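Local coordinates for DUF4393 domain-containing protein (Alcanivorax borkumensis, PDB 3H35), which is of unknown function but belongs to the abortive infection alpha family, which suggests a possible part in bacterial defence against phage, at residues A[46-51]-A[171-175]; A[65-71]-A[160-164]; A[70-74]-A[128-132]; A[73-79]-A[154-160]; A[88-92]-A[106-110]. All blocks are in the same frame, centred on the assembly; numbering follows the deposited sequence.

Interaction 1. Residues A[46-51]-A[171-175]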
# COMPACT_ATOMS: atom_id res chain seq x y z
N LEU A 46 -14.46 6.31 9.61
CA LEU A 46 -13.29 5.44 9.65
C LEU A 46 -13.71 3.98 9.56
O LEU A 46 -13.15 3.23 8.75
CB LEU A 46 -12.45 5.67 10.91
CG LEU A 46 -11.61 6.97 10.90
CD1 LEU A 46 -11.12 7.29 12.31
CD2 LEU A 46 -10.47 6.92 9.93
N VAL A 47 -14.73 3.59 10.33
CA VAL A 47 -15.15 2.20 10.29
C VAL A 47 -15.87 1.88 8.96
O VAL A 47 -15.67 0.79 8.40
CB VAL A 47 -16.00 1.76 11.53
CG1 VAL A 47 -15.24 2.08 12.86
CG2 VAL A 47 -17.34 2.39 11.49
N GLU A 48 -16.65 2.81 8.41
CA GLU A 48 -17.24 2.54 7.09
C GLU A 48 -16.18 2.28 6.04
O GLU A 48 -16.27 1.34 5.26
CB GLU A 48 -18.05 3.71 6.57
CG GLU A 48 -19.44 3.74 7.08
CD GLU A 48 -20.13 2.39 6.82
OE1 GLU A 48 -20.28 2.05 5.59
OE2 GLU A 48 -20.45 1.69 7.85
N ARG A 49 -15.22 3.18 6.01
CA ARG A 49 -14.22 3.21 4.98
C ARG A 49 -13.25 2.01 5.06
O ARG A 49 -12.83 1.47 4.05
CB ARG A 49 -13.47 4.53 5.17
CG ARG A 49 -12.46 4.86 4.22
CD ARG A 49 -11.92 6.27 4.52
NE ARG A 49 -10.89 6.28 5.55
CZ ARG A 49 -10.32 7.39 6.00
NH1 ARG A 49 -10.75 8.57 5.58
NH2 ARG A 49 -9.35 7.33 6.90
N HIS A 50 -12.89 1.59 6.26
CA HIS A 50 -11.90 0.54 6.40
C HIS A 50 -12.47 -0.82 6.74
O HIS A 50 -11.84 -1.80 6.42
CB HIS A 50 -10.83 0.93 7.40
CG HIS A 50 -10.05 2.13 6.99
ND1 HIS A 50 -9.32 2.17 5.82
CD2 HIS A 50 -9.92 3.35 7.56
CE1 HIS A 50 -8.74 3.36 5.70
NE2 HIS A 50 -9.07 4.09 6.76
N LEU A 51 -13.64 -0.91 7.39
CA LEU A 51 -14.18 -2.21 7.82
C LEU A 51 -15.43 -2.57 7.02
O LEU A 51 -15.52 -3.67 6.53
CB LEU A 51 -14.53 -2.26 9.33
CG LEU A 51 -13.36 -2.10 10.31
CD1 LEU A 51 -13.87 -2.23 11.75
CD2 LEU A 51 -12.19 -3.09 9.94
N LEU A 171 -9.50 0.09 15.03
CA LEU A 171 -10.74 0.13 14.21
C LEU A 171 -11.81 -0.85 14.71
O LEU A 171 -13.02 -0.52 14.78
CB LEU A 171 -10.43 -0.13 12.73
CG LEU A 171 -9.83 1.07 11.99
CD1 LEU A 171 -9.17 0.56 10.72
CD2 LEU A 171 -10.94 2.16 11.79
N TRP A 172 -11.37 -2.07 15.03
CA TRP A 172 -12.28 -3.08 15.56
C TRP A 172 -12.97 -2.56 16.79
O TRP A 172 -14.17 -2.64 16.90
CB TRP A 172 -11.54 -4.35 15.94
CG TRP A 172 -12.46 -5.55 15.99
CD1 TRP A 172 -12.99 -6.14 17.10
CD2 TRP A 172 -12.99 -6.25 14.87
NE1 TRP A 172 -13.79 -7.19 16.73
CE2 TRP A 172 -13.80 -7.28 15.36
CE3 TRP A 172 -12.82 -6.12 13.48
CZ2 TRP A 172 -14.47 -8.15 14.51
CZ3 TRP A 172 -13.48 -7.01 12.65
CH2 TRP A 172 -14.30 -8.01 13.17
N THR A 173 -12.20 -2.00 17.71
CA THR A 173 -12.77 -1.43 18.93
C THR A 173 -13.75 -0.28 18.68
O THR A 173 -14.78 -0.19 19.36
CB THR A 173 -11.67 -0.98 19.88
OG1 THR A 173 -10.89 -2.12 20.23
CG2 THR A 173 -12.26 -0.35 21.16
N LEU A 174 -13.44 0.60 17.73
CA LEU A 174 -14.41 1.63 17.34
C LEU A 174 -15.69 1.01 16.82
O LEU A 174 -16.76 1.52 17.10
CB LEU A 174 -13.87 2.54 16.25
CG LEU A 174 -12.76 3.52 16.64
CD1 LEU A 174 -12.23 4.20 15.35
CD2 LEU A 174 -13.23 4.53 17.70
N MSE A 175 -15.58 -0.06 16.04
CA MSE A 175 -16.74 -0.69 15.43
C MSE A 175 -17.60 -1.39 16.49
O MSE A 175 -18.80 -1.34 16.40
CB MSE A 175 -16.31 -1.65 14.31
CG MSE A 175 -17.39 -2.57 13.73
SE MSE A 175 -17.70 -4.17 14.89
CE MSE A 175 -15.91 -4.99 14.72
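Leu171 reaches from helix 166-175 into a hollow of helix 42-52 framed by Leu46, Val47, His50 and Leu51, a knob-into-hole fit. Its two methyls divide the work: CD1 lies 3.7 Å from His50 CB, while CD2 rests 3.9 Å from Leu46 CB. The fork is aimed this way because CG stands anti to the carbonyl carbon (chi1 -77°) and the branch then runs on extended. From the other helix, Leu51 CD1 settles 3.6 Å from Met175 CB and touches the carbonyl oxygen of Leu171, with the indole of Trp172 a little farther off. Met175, a selenomethionine, turns back at this point: CG is anti to the backbone N (chi1 169°), and bends at the next two torsions carry CE over a face of the Trp172 ring. Val47 lays CG1 on the helix backbone and CB atoms, 3.7 Å from Leu174 CB and close to Met175 N. The contact is made mainly by aliphatic groups. The imidazole of His50 binds Gln116 through ND1, and its NE2 accepts from Arg49 NH2 at 3.3 Å, the donor tilted from the ring plane. The axes of the two short helical segments come within 9.8 Å and cross at -125°. Leu62 of helix 56-65 touches Leu51 and Trp172, and Phe105 and Leu108 of the second subunit pack on Leu46, Leu174 and Leu171, making the helix pair part of a subunit interface.

Interaction 2. Residues A[65-71]-A[160-164]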
# COMPACT_ATOMS: atom_id res chain seq x y z
N LEU A 65 -8.75 -12.75 13.50
CA LEU A 65 -7.57 -12.16 14.11
C LEU A 65 -7.84 -11.25 15.31
O LEU A 65 -6.90 -10.91 16.06
CB LEU A 65 -6.80 -11.36 13.05
CG LEU A 65 -6.19 -12.21 11.95
CD1 LEU A 65 -5.89 -11.28 10.75
CD2 LEU A 65 -4.95 -13.00 12.46
N SER A 66 -9.10 -10.87 15.50
CA SER A 66 -9.39 -9.79 16.44
C SER A 66 -9.14 -10.13 17.90
O SER A 66 -8.98 -9.22 18.69
CB SER A 66 -10.85 -9.29 16.29
OG SER A 66 -11.79 -10.33 16.56
N ASP A 67 -9.15 -11.40 18.29
CA ASP A 67 -8.89 -11.76 19.69
C ASP A 67 -7.39 -12.03 19.94
O ASP A 67 -7.02 -12.58 20.99
CB ASP A 67 -9.69 -13.03 20.06
CG ASP A 67 -9.27 -14.24 19.24
OD1 ASP A 67 -8.36 -14.13 18.35
OD2 ASP A 67 -9.86 -15.31 19.45
N GLY A 68 -6.54 -11.67 18.98
CA GLY A 68 -5.11 -11.89 19.14
C GLY A 68 -4.60 -13.20 18.53
O GLY A 68 -3.41 -13.43 18.52
N SER A 69 -5.47 -14.04 18.00
CA SER A 69 -5.02 -15.29 17.38
C SER A 69 -4.02 -15.06 16.25
O SER A 69 -4.15 -14.10 15.49
CB SER A 69 -6.22 -16.05 16.83
OG SER A 69 -7.15 -16.31 17.86
N ALA A 70 -3.01 -15.92 16.19
CA ALA A 70 -1.92 -15.82 15.25
C ALA A 70 -2.03 -16.99 14.25
O ALA A 70 -2.34 -18.11 14.66
CB ALA A 70 -0.57 -15.82 15.99
N PHE A 71 -1.81 -16.71 12.96
CA PHE A 71 -1.85 -17.78 11.95
C PHE A 71 -0.55 -17.89 11.16
O PHE A 71 0.24 -16.95 11.15
CB PHE A 71 -3.05 -17.58 11.02
CG PHE A 71 -4.37 -17.71 11.72
CD1 PHE A 71 -4.96 -18.95 11.89
CD2 PHE A 71 -5.00 -16.58 12.26
CE1 PHE A 71 -6.19 -19.08 12.56
CE2 PHE A 71 -6.22 -16.70 12.96
CZ PHE A 71 -6.81 -17.95 13.10
N GLU A 160 6.35 -16.77 8.35
CA GLU A 160 6.03 -15.67 9.24
C GLU A 160 4.71 -15.97 9.98
O GLU A 160 4.10 -17.04 9.81
CB GLU A 160 5.99 -14.38 8.43
CG GLU A 160 7.35 -14.04 7.76
CD GLU A 160 7.35 -12.74 6.98
OE1 GLU A 160 6.28 -12.32 6.46
OE2 GLU A 160 8.43 -12.13 6.87
N THR A 161 4.30 -15.02 10.81
CA THR A 161 3.09 -15.14 11.58
C THR A 161 2.16 -13.95 11.35
O THR A 161 2.58 -12.80 11.43
CB THR A 161 3.46 -15.25 13.06
OG1 THR A 161 4.41 -16.32 13.23
CG2 THR A 161 2.20 -15.49 13.89
N LEU A 162 0.90 -14.23 11.03
CA LEU A 162 -0.09 -13.19 10.73
C LEU A 162 -0.78 -12.82 12.00
O LEU A 162 -1.24 -13.70 12.71
CB LEU A 162 -1.12 -13.72 9.74
CG LEU A 162 -2.29 -12.83 9.31
CD1 LEU A 162 -1.75 -11.63 8.49
CD2 LEU A 162 -3.31 -13.69 8.50
N ARG A 163 -0.89 -11.52 12.27
CA ARG A 163 -1.65 -11.00 13.41
C ARG A 163 -2.36 -9.71 13.05
O ARG A 163 -1.94 -9.04 12.14
CB ARG A 163 -0.74 -10.62 14.55
CG ARG A 163 0.14 -11.69 15.02
CD ARG A 163 1.19 -11.06 15.91
NE ARG A 163 2.20 -12.07 16.08
CZ ARG A 163 2.11 -13.08 16.92
NH1 ARG A 163 1.06 -13.20 17.71
NH2 ARG A 163 3.07 -13.96 16.95
N ILE A 164 -3.35 -9.34 13.86
CA ILE A 164 -3.99 -8.04 13.77
C ILE A 164 -2.98 -6.95 14.15
O ILE A 164 -2.15 -7.16 15.02
CB ILE A 164 -5.26 -7.95 14.67
CG1 ILE A 164 -6.14 -6.78 14.24
CG2 ILE A 164 -4.90 -7.79 16.18
CD1 ILE A 164 -7.57 -6.93 14.71
O HOH W 1 -4.21 -11.36 15.87
O HOH W 2 -1.58 -11.34 18.07
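Leu65 and Ile164 press together where helix 56-65 ends and strand 156-164 runs out, their CB atoms 4.1 Å apart. The Leu65 fork forms the main bump: CD2 lies 3.8 Å from the carbonyl oxygen of Leu162 and, with CD1, meets Leu162 CG, the two side chains crossing at about a right angle. Ile164 packs against the turn, its CG1 anti to the backbone N (chi1 -162°) and carrying CD1 to 3.8 Å from Ser66 CA. Farther along, the small Ala70 methyl fits between two larger neighbours. It sits 3.5 Å from Thr161 CG2, a tight pair, and lies over one face of the Arg163 guanidinium, whose extended chain carries the flat group out to Ala70. A type I turn from Leu65 to Gly68 curves the chain round, and Asp67 OD1 accepts from Ser69 N in an Asx turn. Phe71 then enters the sheet opposite Leu162 as an antiparallel hydrogen-bonded pair, with Phe71 N to Leu162 O at 3.1 Å and Leu162 N to Phe71 O at 2.8 Å. Where the two segments part, one water bridges Gly68 O and Arg163 NH1, and Arg163 NE is held by Ser122 on the neighbouring strand. Beyond the Phe71-Leu162 pair a second water, and not direct strand pairing, satisfies Leu65 O, Ser69 O and Ile164 N.

Interaction 3. Residues A[70-74]-A[128-132]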
# COMPACT_ATOMS: atom_id res chain seq x y z
N ALA A 70 -3.01 -15.92 16.19
CA ALA A 70 -1.92 -15.82 15.25
C ALA A 70 -2.03 -16.99 14.25
O ALA A 70 -2.34 -18.11 14.66
CB ALA A 70 -0.57 -15.82 15.99
N PHE A 71 -1.81 -16.71 12.96
CA PHE A 71 -1.85 -17.78 11.95
C PHE A 71 -0.55 -17.89 11.16
O PHE A 71 0.24 -16.95 11.15
CB PHE A 71 -3.05 -17.58 11.02
CG PHE A 71 -4.37 -17.71 11.72
CD1 PHE A 71 -4.96 -18.95 11.89
CD2 PHE A 71 -5.00 -16.58 12.26
CE1 PHE A 71 -6.19 -19.08 12.56
CE2 PHE A 71 -6.22 -16.70 12.96
CZ PHE A 71 -6.81 -17.95 13.10
N ALA A 72 -0.34 -19.04 10.54
CA ALA A 72 0.82 -19.25 9.68
C ALA A 72 0.71 -18.35 8.45
O ALA A 72 -0.36 -18.20 7.85
CB ALA A 72 0.97 -20.73 9.27
N LEU A 73 1.83 -17.75 8.09
CA LEU A 73 1.93 -16.89 6.94
C LEU A 73 3.14 -17.26 6.14
O LEU A 73 4.23 -17.38 6.68
CB LEU A 73 2.08 -15.43 7.43
CG LEU A 73 1.97 -14.30 6.40
CD1 LEU A 73 0.59 -14.34 5.72
CD2 LEU A 73 2.23 -12.96 7.09
N LEU A 74 2.97 -17.48 4.86
CA LEU A 74 4.13 -17.64 3.98
C LEU A 74 4.25 -16.36 3.19
O LEU A 74 3.27 -15.87 2.62
CB LEU A 74 3.94 -18.81 3.00
CG LEU A 74 3.75 -20.23 3.53
CD1 LEU A 74 3.63 -21.19 2.30
CD2 LEU A 74 4.89 -20.61 4.45
N LEU A 128 3.29 -23.28 14.90
CA LEU A 128 2.57 -23.35 13.64
C LEU A 128 3.26 -24.22 12.56
O LEU A 128 2.84 -24.20 11.38
CB LEU A 128 2.33 -21.93 13.13
CG LEU A 128 1.36 -21.09 14.00
CD1 LEU A 128 1.28 -19.67 13.49
CD2 LEU A 128 -0.00 -21.70 14.00
N ARG A 129 4.31 -24.97 12.93
CA ARG A 129 5.08 -25.75 11.94
C ARG A 129 4.20 -26.57 10.95
O ARG A 129 4.35 -26.52 9.72
CB ARG A 129 6.11 -26.66 12.63
CG ARG A 129 7.08 -27.30 11.64
CD ARG A 129 8.24 -28.02 12.35
NE ARG A 129 9.26 -27.13 12.94
CZ ARG A 129 10.26 -26.56 12.27
NH1 ARG A 129 10.40 -26.72 10.96
NH2 ARG A 129 11.12 -25.79 12.91
N THR A 130 3.27 -27.32 11.52
CA THR A 130 2.37 -28.14 10.71
C THR A 130 1.62 -27.28 9.70
O THR A 130 1.56 -27.64 8.51
CB THR A 130 1.41 -28.89 11.61
OG1 THR A 130 2.16 -29.84 12.35
CG2 THR A 130 0.36 -29.60 10.81
N ASP A 131 1.09 -26.14 10.15
CA ASP A 131 0.40 -25.22 9.25
C ASP A 131 1.25 -24.68 8.10
O ASP A 131 0.79 -24.58 6.97
CB ASP A 131 -0.21 -24.06 10.03
CG ASP A 131 -1.39 -24.52 10.88
OD1 ASP A 131 -2.39 -24.96 10.28
OD2 ASP A 131 -1.31 -24.46 12.12
N TYR A 132 2.49 -24.31 8.39
CA TYR A 132 3.38 -23.90 7.31
C TYR A 132 3.51 -25.00 6.26
O TYR A 132 3.47 -24.71 5.05
CB TYR A 132 4.76 -23.58 7.85
CG TYR A 132 4.82 -22.38 8.78
CD1 TYR A 132 4.50 -21.11 8.32
CD2 TYR A 132 5.23 -22.51 10.11
CE1 TYR A 132 4.53 -20.01 9.18
CE2 TYR A 132 5.27 -21.43 10.96
CZ TYR A 132 4.93 -20.17 10.49
OH TYR A 132 5.00 -19.09 11.37
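The methyl of Ala72 lies over one face of the Tyr132 ring, a CH-pi contact with CB 4.0 Å from the ring centroid and offset toward the rim. Tyr132 CG stands anti to the carbonyl carbon (chi1 -66°), which turns the ring over Ala72. The same methyl also meets Asp131 CB at 3.6 Å, and this small side chain lets strand and helix come close. Leu74 CD2 approaches the ring obliquely, 3.9 Å from Tyr132 CD1, while the carbonyl oxygen of Leu73 comes to the ring's edge near its plane. At the other end Leu128, in the N-cap position, lays CD1 against the strand backbone, 3.4 Å from Ala72 N. The next shell fixes these groups: Tyr132 OH is hydrogen-bonded to Glu160 O and Thr125 N, which pins the far end of the ring, and Asn93 ND2 holds Asp131 OD1. The contact seats the start of helix 129-137 on strand 71-77, beside strand 156-164, whereas Leu73 points from the other face of the sheet to Leu110 and Phe114 of helix 106-115.

Interaction 4. Residues A[73-79]-A[154-160]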
# COMPACT_ATOMS: atom_id res chain seq x y z
N LEU A 73 1.83 -17.75 8.09
CA LEU A 73 1.93 -16.89 6.94
C LEU A 73 3.14 -17.26 6.14
O LEU A 73 4.23 -17.38 6.68
CB LEU A 73 2.08 -15.43 7.43
CG LEU A 73 1.97 -14.30 6.40
CD1 LEU A 73 0.59 -14.34 5.72
CD2 LEU A 73 2.23 -12.96 7.09
N LEU A 74 2.97 -17.48 4.86
CA LEU A 74 4.13 -17.64 3.98
C LEU A 74 4.25 -16.36 3.19
O LEU A 74 3.27 -15.87 2.62
CB LEU A 74 3.94 -18.81 3.00
CG LEU A 74 3.75 -20.23 3.53
CD1 LEU A 74 3.63 -21.19 2.30
CD2 LEU A 74 4.89 -20.61 4.45
N THR A 75 5.44 -15.79 3.18
CA THR A 75 5.69 -14.58 2.45
C THR A 75 6.75 -14.85 1.38
O THR A 75 7.79 -15.43 1.66
CB THR A 75 6.15 -13.47 3.42
OG1 THR A 75 5.15 -13.26 4.45
CG2 THR A 75 6.43 -12.21 2.66
N LEU A 76 6.45 -14.47 0.15
CA LEU A 76 7.38 -14.54 -0.94
C LEU A 76 8.03 -13.19 -1.08
O LEU A 76 7.36 -12.16 -1.29
CB LEU A 76 6.70 -14.96 -2.24
CG LEU A 76 6.12 -16.37 -2.26
CD1 LEU A 76 5.39 -16.64 -3.60
CD2 LEU A 76 7.20 -17.43 -1.99
N TYR A 77 9.35 -13.23 -0.93
CA TYR A 77 10.23 -12.09 -1.04
C TYR A 77 11.02 -12.16 -2.32
O TYR A 77 11.51 -13.23 -2.71
CB TYR A 77 11.23 -12.10 0.09
CG TYR A 77 10.68 -11.62 1.39
CD1 TYR A 77 10.70 -10.29 1.72
CD2 TYR A 77 10.14 -12.51 2.29
CE1 TYR A 77 10.18 -9.84 2.97
CE2 TYR A 77 9.62 -12.08 3.52
CZ TYR A 77 9.64 -10.75 3.84
OH TYR A 77 9.12 -10.35 5.04
N SER A 78 11.27 -10.99 -2.90
CA SER A 78 11.89 -10.89 -4.19
C SER A 78 13.31 -11.40 -4.20
O SER A 78 13.78 -11.86 -5.21
CB SER A 78 11.88 -9.44 -4.66
OG SER A 78 12.60 -8.62 -3.77
N GLY A 79 13.97 -11.32 -3.06
CA GLY A 79 15.34 -11.78 -2.94
C GLY A 79 15.45 -12.99 -2.03
O GLY A 79 14.45 -13.45 -1.45
N LYS A 154 15.80 -15.35 -7.48
CA LYS A 154 16.21 -15.52 -6.08
C LYS A 154 15.03 -15.53 -5.06
O LYS A 154 15.25 -15.68 -3.85
CB LYS A 154 17.24 -14.43 -5.74
CG LYS A 154 18.55 -14.71 -6.48
CD LYS A 154 19.44 -13.52 -6.70
CE LYS A 154 20.54 -13.90 -7.72
NZ LYS A 154 21.14 -12.65 -8.35
N LEU A 155 13.81 -15.42 -5.58
CA LEU A 155 12.58 -15.42 -4.76
C LEU A 155 12.70 -16.42 -3.63
O LEU A 155 13.08 -17.57 -3.84
CB LEU A 155 11.39 -15.86 -5.62
CG LEU A 155 9.98 -15.64 -5.10
CD1 LEU A 155 9.63 -14.14 -5.16
CD2 LEU A 155 8.96 -16.46 -5.91
N SER A 156 12.33 -16.01 -2.43
CA SER A 156 12.35 -16.94 -1.31
C SER A 156 11.06 -16.93 -0.51
O SER A 156 10.38 -15.87 -0.37
CB SER A 156 13.54 -16.65 -0.37
OG SER A 156 13.50 -15.31 0.07
N ILE A 157 10.76 -18.09 0.05
CA ILE A 157 9.68 -18.24 1.01
C ILE A 157 10.23 -17.91 2.36
O ILE A 157 11.27 -18.42 2.74
CB ILE A 157 9.17 -19.66 1.14
CG1 ILE A 157 8.68 -20.18 -0.22
CG2 ILE A 157 8.03 -19.71 2.20
CD1 ILE A 157 8.14 -21.60 -0.22
N ARG A 158 9.50 -17.09 3.09
CA ARG A 158 9.79 -16.90 4.49
C ARG A 158 8.56 -17.21 5.30
O ARG A 158 7.49 -16.68 5.03
CB ARG A 158 10.25 -15.48 4.77
CG ARG A 158 10.74 -15.31 6.18
CD ARG A 158 11.42 -13.95 6.37
NE ARG A 158 12.08 -13.83 7.68
CZ ARG A 158 11.57 -13.20 8.74
NH1 ARG A 158 12.25 -13.14 9.88
NH2 ARG A 158 10.38 -12.60 8.68
N ARG A 159 8.75 -18.06 6.30
CA ARG A 159 7.71 -18.40 7.23
C ARG A 159 7.56 -17.30 8.28
O ARG A 159 8.48 -16.95 8.98
CB ARG A 159 7.98 -19.73 7.91
CG ARG A 159 7.92 -20.94 6.97
CD ARG A 159 8.46 -22.16 7.68
NE ARG A 159 8.16 -23.39 6.99
CZ ARG A 159 8.38 -24.60 7.49
NH1 ARG A 159 8.92 -24.73 8.70
NH2 ARG A 159 8.04 -25.66 6.79
N GLU A 160 6.35 -16.77 8.35
CA GLU A 160 6.03 -15.67 9.24
C GLU A 160 4.71 -15.97 9.98
O GLU A 160 4.10 -17.04 9.81
CB GLU A 160 5.99 -14.38 8.43
CG GLU A 160 7.35 -14.04 7.76
CD GLU A 160 7.35 -12.74 6.98
OE1 GLU A 160 6.28 -12.32 6.46
OE2 GLU A 160 8.43 -12.13 6.87
O HOH W 3 15.21 -12.46 -7.58
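Backbone hydrogen bonds join Leu73 to Glu160, Thr75 to Arg158 and Tyr77 to Ser156, each pair bonded in both directions. Of these, Leu73 N to Glu160 O is the bent one, at 146° with its donor well above the carbonyl plane. Ser156 OG, at the start of its strand, donates to Gly79 O beyond the end of the other at 2.6 Å, and a water links Ser78 O to Lys154 N. The pairing forms the centre of a four-stranded antiparallel sheet, with 71-77 and 156-164 as its inner strands. A polar network of side chains gathers on the face bearing Thr75, Tyr77, Arg158 and Glu160. The extended Glu160 chain takes Thr75 OG1 on OE1 at a very short 2.5 Å. Its OE2 accepts from Tyr77 OH at 2.6 Å on the syn side and from Arg158 NH2 at 2.7 Å on the anti side, the latter a salt bridge. Arg90 gives OE1 a further salt bridge, which probably favours the ionised acid. On the other face apolar packing dominates: Leu76 CD2 lies 3.6 Å from Ile157 CG1, and Leu74 CD2 touches Ile157 CG2 and Arg159 CG, the arginine being salt-bridged to Glu136.

Interaction 5. Residues A[88-92]-A[106-110]. With EDO (1,2-ethanediol), chain D.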
# COMPACT_ATOMS: atom_id res chain seq x y z
N LEU A 88 6.34 -9.85 -2.13
CA LEU A 88 5.61 -9.97 -3.38
C LEU A 88 4.24 -10.61 -3.26
O LEU A 88 3.41 -10.33 -4.07
CB LEU A 88 6.41 -10.77 -4.40
CG LEU A 88 7.68 -10.09 -4.87
CD1 LEU A 88 8.36 -10.90 -5.95
CD2 LEU A 88 7.37 -8.67 -5.37
N TYR A 89 4.03 -11.49 -2.29
CA TYR A 89 2.90 -12.37 -2.29
C TYR A 89 2.81 -12.96 -0.91
O TYR A 89 3.83 -13.23 -0.29
CB TYR A 89 3.09 -13.51 -3.30
CG TYR A 89 1.89 -14.42 -3.53
CD1 TYR A 89 0.96 -14.11 -4.50
CD2 TYR A 89 1.72 -15.64 -2.84
CE1 TYR A 89 -0.10 -14.93 -4.76
CE2 TYR A 89 0.62 -16.47 -3.10
CZ TYR A 89 -0.26 -16.09 -4.07
OH TYR A 89 -1.37 -16.85 -4.39
N ARG A 90 1.60 -13.14 -0.42
CA ARG A 90 1.40 -13.71 0.89
C ARG A 90 0.29 -14.73 0.85
O ARG A 90 -0.66 -14.57 0.11
CB ARG A 90 1.15 -12.64 1.93
CG ARG A 90 2.42 -11.97 2.34
CD ARG A 90 2.25 -10.94 3.44
NE ARG A 90 3.50 -10.84 4.21
CZ ARG A 90 4.04 -9.72 4.68
NH1 ARG A 90 3.47 -8.54 4.44
NH2 ARG A 90 5.17 -9.79 5.37
N TYR A 91 0.47 -15.80 1.64
CA TYR A 91 -0.44 -16.93 1.65
C TYR A 91 -0.64 -17.40 3.08
O TYR A 91 0.26 -17.33 3.90
CB TYR A 91 0.09 -18.07 0.75
CG TYR A 91 -0.90 -19.20 0.57
CD1 TYR A 91 -1.84 -19.17 -0.46
CD2 TYR A 91 -0.93 -20.26 1.46
CE1 TYR A 91 -2.78 -20.20 -0.62
CE2 TYR A 91 -1.86 -21.30 1.32
CZ TYR A 91 -2.78 -21.25 0.29
OH TYR A 91 -3.71 -22.28 0.17
N SER A 92 -1.82 -17.89 3.39
CA SER A 92 -2.07 -18.41 4.72
C SER A 92 -3.17 -19.41 4.61
O SER A 92 -3.91 -19.38 3.62
CB SER A 92 -2.48 -17.30 5.67
OG SER A 92 -2.78 -17.80 6.97
N ILE A 106 -7.30 -16.09 -1.05
CA ILE A 106 -6.64 -15.73 0.19
C ILE A 106 -5.47 -14.72 -0.04
O ILE A 106 -5.35 -13.70 0.66
CB ILE A 106 -6.20 -16.99 0.97
CG1 ILE A 106 -5.64 -16.63 2.34
CG2 ILE A 106 -5.15 -17.84 0.14
CD1 ILE A 106 -6.57 -15.84 3.31
N ALA A 107 -4.66 -14.95 -1.09
CA ALA A 107 -3.57 -14.03 -1.37
C ALA A 107 -4.07 -12.62 -1.71
O ALA A 107 -3.51 -11.63 -1.20
CB ALA A 107 -2.62 -14.60 -2.46
N LEU A 108 -5.14 -12.51 -2.49
CA LEU A 108 -5.77 -11.21 -2.75
C LEU A 108 -6.26 -10.56 -1.47
O LEU A 108 -6.06 -9.35 -1.24
CB LEU A 108 -6.96 -11.34 -3.70
CG LEU A 108 -6.63 -11.44 -5.18
CD1 LEU A 108 -7.86 -12.10 -5.95
CD2 LEU A 108 -6.24 -10.05 -5.74
N TYR A 109 -6.90 -11.37 -0.62
CA TYR A 109 -7.43 -10.84 0.63
C TYR A 109 -6.31 -10.33 1.51
O TYR A 109 -6.42 -9.27 2.12
CB TYR A 109 -8.17 -11.92 1.40
CG TYR A 109 -9.43 -12.44 0.74
CD1 TYR A 109 -10.16 -11.66 -0.18
CD2 TYR A 109 -9.92 -13.70 1.07
CE1 TYR A 109 -11.33 -12.14 -0.76
CE2 TYR A 109 -11.12 -14.20 0.48
CZ TYR A 109 -11.81 -13.42 -0.43
OH TYR A 109 -13.00 -13.88 -0.98
N LEU A 110 -5.23 -11.10 1.61
CA LEU A 110 -4.10 -10.67 2.44
C LEU A 110 -3.43 -9.42 1.89
O LEU A 110 -3.02 -8.53 2.65
CB LEU A 110 -3.10 -11.78 2.62
CG LEU A 110 -3.55 -12.97 3.48
CD1 LEU A 110 -2.57 -14.16 3.34
CD2 LEU A 110 -3.68 -12.54 4.92
C1 EDO D . 0.82 -9.16 0.45
O1 EDO D . 0.88 -9.11 -0.99
C2 EDO D . 1.25 -7.85 1.09
O2 EDO D . 1.89 -8.15 2.32
O HOH W 4 -4.54 -17.17 -3.18
O HOH W 5 -0.74 -11.65 -1.33
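Strand 88-91 crosses helix 106-110 at 112°, the axes of these short segments 7.0 Å apart, with Tyr91 and Ala107 nearest by their CA atoms. Ala107 is the close point: its methyl lies against the Tyr89 ring, met obliquely, and near Arg90 O. Tyr89 arrives there with CG anti to its amide nitrogen (chi1 -173°), stretching the phenol toward the helix. One turn of helix away, Leu110 CD1 rests 3.9 Å from Ser92 CB and along the strand backbone. Ile106 uses both branches, CG2 at 3.4 Å from Tyr91 CE1 and CG1 against the Ser92 carbonyl oxygen. Leu88 and Tyr89 together face Leu76 in a classic beta bulge. Arg90 leads its guanidinium away from residues 106-110, toward a later turn of the helix, where Phe114 makes a cation-pi contact. Its NH1 donates to O2 of an ethanediol, probably from the crystallisation liquor, at 2.7 Å. A water accepts from Arg90 N, donates to Ala107 O and binds the diol's O1. The helix thus meets the strand by apolar packing, while water joins buried backbone polar groups and the arginine's charge is probably balanced by the carboxylates of Glu160 and of Glu86 of the second subunit.

In the fold
Interaction 5 is wholly buried near the centre of the chain, whereas the other four are partly buried. Interaction 1 lies farthest out, on the opposite side of that centre from interactions 3 and 4, and its aliphatic helix packing is shared with a second subunit. Interaction 4 pairs strands 71-77 and 156-164 along most of their shared length and carries a carboxylate network, while interaction 2 holds only the start of that pairing and the turn leading into it, with water. Interactions 3 and 5 pack helices against the sheet instead. Glu160 connects them, its carbonyl to Tyr132 and its carboxylate to Arg90. Interaction 1 touches interaction 2 where Trp172 packs on Ser66.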